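Local coordinates for Thiol:disulfide interchange protein DsbA (PDB 4ZL8), which probably introduces disulfide bonds into other periplasmic proteins by passing on its own redox-active disulfide, at residues V61-V73 against A141-V153. The protein carries 1 engineered substitution. Numbering follows the deposited sequence.
Sequences VRLPALFGGIWNV and AKKLAMAYQVTGV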
# COMPACT_ATOMS: atom_id res chain seq x y z
N VAL A 61 -3.58 4.49 3.09
CA VAL A 61 -2.85 4.49 1.84
C VAL A 61 -2.13 3.17 1.65
O VAL A 61 -1.74 2.50 2.59
CB VAL A 61 -1.86 5.62 1.78
CG1 VAL A 61 -0.83 5.46 2.85
CG2 VAL A 61 -1.23 5.71 0.39
N ARG A 62 -2.01 2.82 0.38
CA ARG A 62 -1.16 1.72 0.02
C ARG A 62 0.18 2.26 -0.38
O ARG A 62 0.29 3.33 -0.98
CB ARG A 62 -1.73 0.92 -1.13
CG ARG A 62 -2.84 -0.03 -0.71
CD ARG A 62 -3.16 -1.02 -1.81
NE ARG A 62 -4.28 -1.85 -1.39
CZ ARG A 62 -5.54 -1.46 -1.40
NH1 ARG A 62 -5.87 -0.26 -1.86
NH2 ARG A 62 -6.47 -2.30 -0.97
N LEU A 63 1.21 1.51 -0.04
CA LEU A 63 2.57 1.86 -0.40
C LEU A 63 3.22 0.63 -1.03
O LEU A 63 3.26 -0.42 -0.41
CB LEU A 63 3.36 2.24 0.85
CG LEU A 63 4.74 2.86 0.59
CD1 LEU A 63 4.63 4.25 -0.04
CD2 LEU A 63 5.48 2.90 1.93
N PRO A 64 3.71 0.77 -2.27
CA PRO A 64 4.32 -0.40 -2.89
C PRO A 64 5.67 -0.68 -2.28
O PRO A 64 6.45 0.25 -2.07
CB PRO A 64 4.47 0.04 -4.34
CG PRO A 64 4.72 1.50 -4.25
CD PRO A 64 3.86 1.97 -3.10
N ALA A 65 5.96 -1.95 -2.02
CA ALA A 65 7.26 -2.38 -1.52
C ALA A 65 8.17 -2.52 -2.74
O ALA A 65 7.91 -3.30 -3.65
CB ALA A 65 7.14 -3.69 -0.78
N LEU A 66 9.21 -1.69 -2.76
CA LEU A 66 10.13 -1.62 -3.90
C LEU A 66 11.37 -2.43 -3.56
O LEU A 66 12.46 -1.88 -3.31
CB LEU A 66 10.47 -0.16 -4.21
CG LEU A 66 9.25 0.72 -4.45
CD1 LEU A 66 9.69 2.17 -4.62
CD2 LEU A 66 8.43 0.26 -5.65
N PHE A 67 11.20 -3.75 -3.59
CA PHE A 67 12.21 -4.69 -3.11
C PHE A 67 12.99 -5.30 -4.26
O PHE A 67 13.60 -6.36 -4.12
CB PHE A 67 11.55 -5.78 -2.27
CG PHE A 67 11.04 -5.30 -0.94
CD1 PHE A 67 11.23 -3.98 -0.55
CD2 PHE A 67 10.39 -6.16 -0.07
CE1 PHE A 67 10.77 -3.52 0.66
CE2 PHE A 67 9.93 -5.70 1.15
CZ PHE A 67 10.12 -4.39 1.51
N GLY A 68 12.96 -4.63 -5.41
CA GLY A 68 13.75 -5.05 -6.55
C GLY A 68 12.97 -5.68 -7.69
O GLY A 68 11.90 -6.24 -7.52
N GLY A 69 13.55 -5.61 -8.88
CA GLY A 69 13.02 -6.31 -10.04
C GLY A 69 11.58 -5.98 -10.34
O GLY A 69 11.19 -4.81 -10.37
N ILE A 70 10.75 -7.00 -10.53
CA ILE A 70 9.38 -6.81 -10.89
C ILE A 70 8.59 -6.06 -9.80
O ILE A 70 7.58 -5.42 -10.08
CB ILE A 70 8.71 -8.17 -11.23
CG1 ILE A 70 7.34 -7.96 -11.86
CG2 ILE A 70 8.59 -9.06 -10.00
CD1 ILE A 70 7.40 -7.29 -13.20
N TRP A 71 9.04 -6.17 -8.54
CA TRP A 71 8.35 -5.41 -7.49
C TRP A 71 8.50 -3.92 -7.77
O TRP A 71 7.58 -3.14 -7.54
CB TRP A 71 8.91 -5.71 -6.11
CG TRP A 71 8.71 -7.07 -5.58
CD1 TRP A 71 8.90 -8.26 -6.23
CD2 TRP A 71 8.38 -7.42 -4.22
NE1 TRP A 71 8.69 -9.32 -5.37
CE2 TRP A 71 8.35 -8.82 -4.13
CE3 TRP A 71 8.07 -6.67 -3.08
CZ2 TRP A 71 8.07 -9.48 -2.95
CZ3 TRP A 71 7.77 -7.33 -1.92
CH2 TRP A 71 7.78 -8.72 -1.85
N ASN A 72 9.66 -3.50 -8.26
CA ASN A 72 9.88 -2.09 -8.54
C ASN A 72 9.05 -1.63 -9.73
O ASN A 72 8.45 -0.56 -9.70
CB ASN A 72 11.36 -1.81 -8.78
CG ASN A 72 12.17 -1.88 -7.51
OD1 ASN A 72 11.71 -2.36 -6.48
ND2 ASN A 72 13.42 -1.43 -7.58
N VAL A 73 8.99 -2.45 -10.76
CA VAL A 73 8.21 -2.17 -11.95
C VAL A 73 6.71 -2.03 -11.60
O VAL A 73 6.01 -1.07 -11.97
CB VAL A 73 8.44 -3.28 -12.99
CG1 VAL A 73 7.49 -3.16 -14.15
CG2 VAL A 73 9.89 -3.26 -13.46
N ALA A 141 9.16 6.18 -1.55
CA ALA A 141 8.57 4.91 -1.14
C ALA A 141 9.63 3.95 -0.64
O ALA A 141 9.41 3.22 0.34
CB ALA A 141 7.77 4.30 -2.27
N LYS A 142 10.77 3.92 -1.31
CA LYS A 142 11.87 3.07 -0.89
C LYS A 142 12.33 3.44 0.51
O LYS A 142 12.50 2.58 1.38
CB LYS A 142 13.03 3.20 -1.87
CG LYS A 142 14.23 2.36 -1.52
CD LYS A 142 15.36 2.60 -2.52
CE LYS A 142 16.67 1.92 -2.11
NZ LYS A 142 16.62 0.44 -2.30
N LYS A 143 12.52 4.74 0.73
CA LYS A 143 13.01 5.22 2.01
C LYS A 143 11.99 4.95 3.13
O LYS A 143 12.38 4.65 4.24
CB LYS A 143 13.34 6.71 1.93
CG LYS A 143 14.59 7.02 1.14
CD LYS A 143 15.02 8.47 1.33
CE LYS A 143 16.30 8.79 0.56
NZ LYS A 143 16.84 10.12 0.94
N LEU A 144 10.70 5.06 2.83
CA LEU A 144 9.69 4.74 3.85
C LEU A 144 9.73 3.29 4.28
O LEU A 144 9.73 2.98 5.47
CB LEU A 144 8.28 5.12 3.37
CG LEU A 144 7.99 6.61 3.38
CD1 LEU A 144 6.69 6.89 2.61
CD2 LEU A 144 7.90 7.18 4.80
N ALA A 145 9.84 2.37 3.33
CA ALA A 145 9.88 0.97 3.69
C ALA A 145 11.12 0.68 4.54
O ALA A 145 11.06 -0.12 5.48
CB ALA A 145 9.86 0.09 2.44
N MET A 146 12.25 1.30 4.22
CA MET A 146 13.45 1.18 5.04
C MET A 146 13.24 1.70 6.46
O MET A 146 13.66 1.08 7.43
CB MET A 146 14.61 1.92 4.38
CG MET A 146 15.05 1.30 3.05
SD MET A 146 16.22 2.33 2.13
CE MET A 146 17.54 2.47 3.33
N ALA A 147 12.58 2.84 6.57
CA ALA A 147 12.30 3.43 7.89
C ALA A 147 11.33 2.58 8.70
O ALA A 147 11.41 2.53 9.93
CB ALA A 147 11.74 4.84 7.73
N TYR A 148 10.39 1.91 8.03
CA TYR A 148 9.47 1.01 8.71
C TYR A 148 10.13 -0.34 9.03
O TYR A 148 9.54 -1.14 9.76
CB TYR A 148 8.23 0.74 7.85
CG TYR A 148 7.37 1.92 7.48
CD1 TYR A 148 7.12 2.96 8.34
CD2 TYR A 148 6.78 1.96 6.22
CE1 TYR A 148 6.33 4.04 7.96
CE2 TYR A 148 5.98 3.02 5.85
CZ TYR A 148 5.75 4.05 6.72
OH TYR A 148 4.96 5.10 6.32
N GLN A 149 11.32 -0.55 8.46
CA GLN A 149 12.05 -1.82 8.56
C GLN A 149 11.17 -3.01 8.16
O GLN A 149 11.13 -4.06 8.81
CB GLN A 149 12.62 -1.98 9.96
CG GLN A 149 13.69 -0.93 10.26
CD GLN A 149 14.20 -1.01 11.69
OE1 GLN A 149 13.55 -0.54 12.61
NE2 GLN A 149 15.34 -1.63 11.88
N VAL A 150 10.48 -2.84 7.05
CA VAL A 150 9.59 -3.86 6.55
C VAL A 150 10.37 -4.78 5.63
O VAL A 150 11.14 -4.30 4.80
CB VAL A 150 8.44 -3.19 5.79
CG1 VAL A 150 7.65 -4.21 4.97
CG2 VAL A 150 7.52 -2.47 6.75
N THR A 151 10.18 -6.09 5.78
CA THR A 151 10.95 -7.05 4.99
C THR A 151 10.07 -8.03 4.23
O THR A 151 10.55 -9.03 3.69
CB THR A 151 11.95 -7.85 5.86
OG1 THR A 151 11.27 -8.48 6.93
CG2 THR A 151 13.05 -6.92 6.40
N GLY A 152 8.79 -7.74 4.16
CA GLY A 152 7.88 -8.50 3.34
C GLY A 152 6.50 -7.90 3.39
O GLY A 152 6.25 -6.92 4.13
N VAL A 153 5.60 -8.48 2.61
CA VAL A 153 4.25 -7.95 2.43
C VAL A 153 3.24 -9.10 2.44
O VAL A 153 3.63 -10.26 2.21
CB VAL A 153 4.15 -7.16 1.10
CG1 VAL A 153 5.01 -5.90 1.17
CG2 VAL A 153 4.52 -8.00 -0.09
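Phe67 reaches across to the 150-152 loop with its ring. Its CB sits 3.6 Å above one face of the Trp71 indole, nearer the ring's border than its middle. With chi1 at -71°, CG points away from the carbonyl carbon, and one face of the ring covers Ala65 CB, which sits over its centre. On one side CE1 brings the ring edge to Ala145 CB at 4.1 Å. On the other, CE2 lies 3.8 Å from Gly152 N, near the ring plane. At the tip, CZ approaches Val150 O obliquely at 3.4 Å.

The setting is the thioredoxin fold of the DsbA subfamily. Strand 58-64 is an outermost strand of the sheet, and helix 132-148 is the last of the helices between strand 58-64 and strand 155-158, the helical insertion of DsbA proteins. The strand and helix segments cross almost at right angles (-97°). Leu63 CD1 packs on Ala141 CB. Its CD2 touches Leu144 CB and, 4.0 Å away, the edge of the Tyr148 ring at CE2. Leu66 CD1 packs against the same Ala141 CB at 3.7 Å.

Gln149, with positive phi, ends the helix in a Schellman motif, and the chain runs back to Val153. There CG1 meets Ala65 CB at 3.6 Å, while CG2 meets Trp71 CZ3 and CH2. Val153 also touches Cys40 of the predicted redox-active CxxC pair, and Trp71 stacks on Trp34.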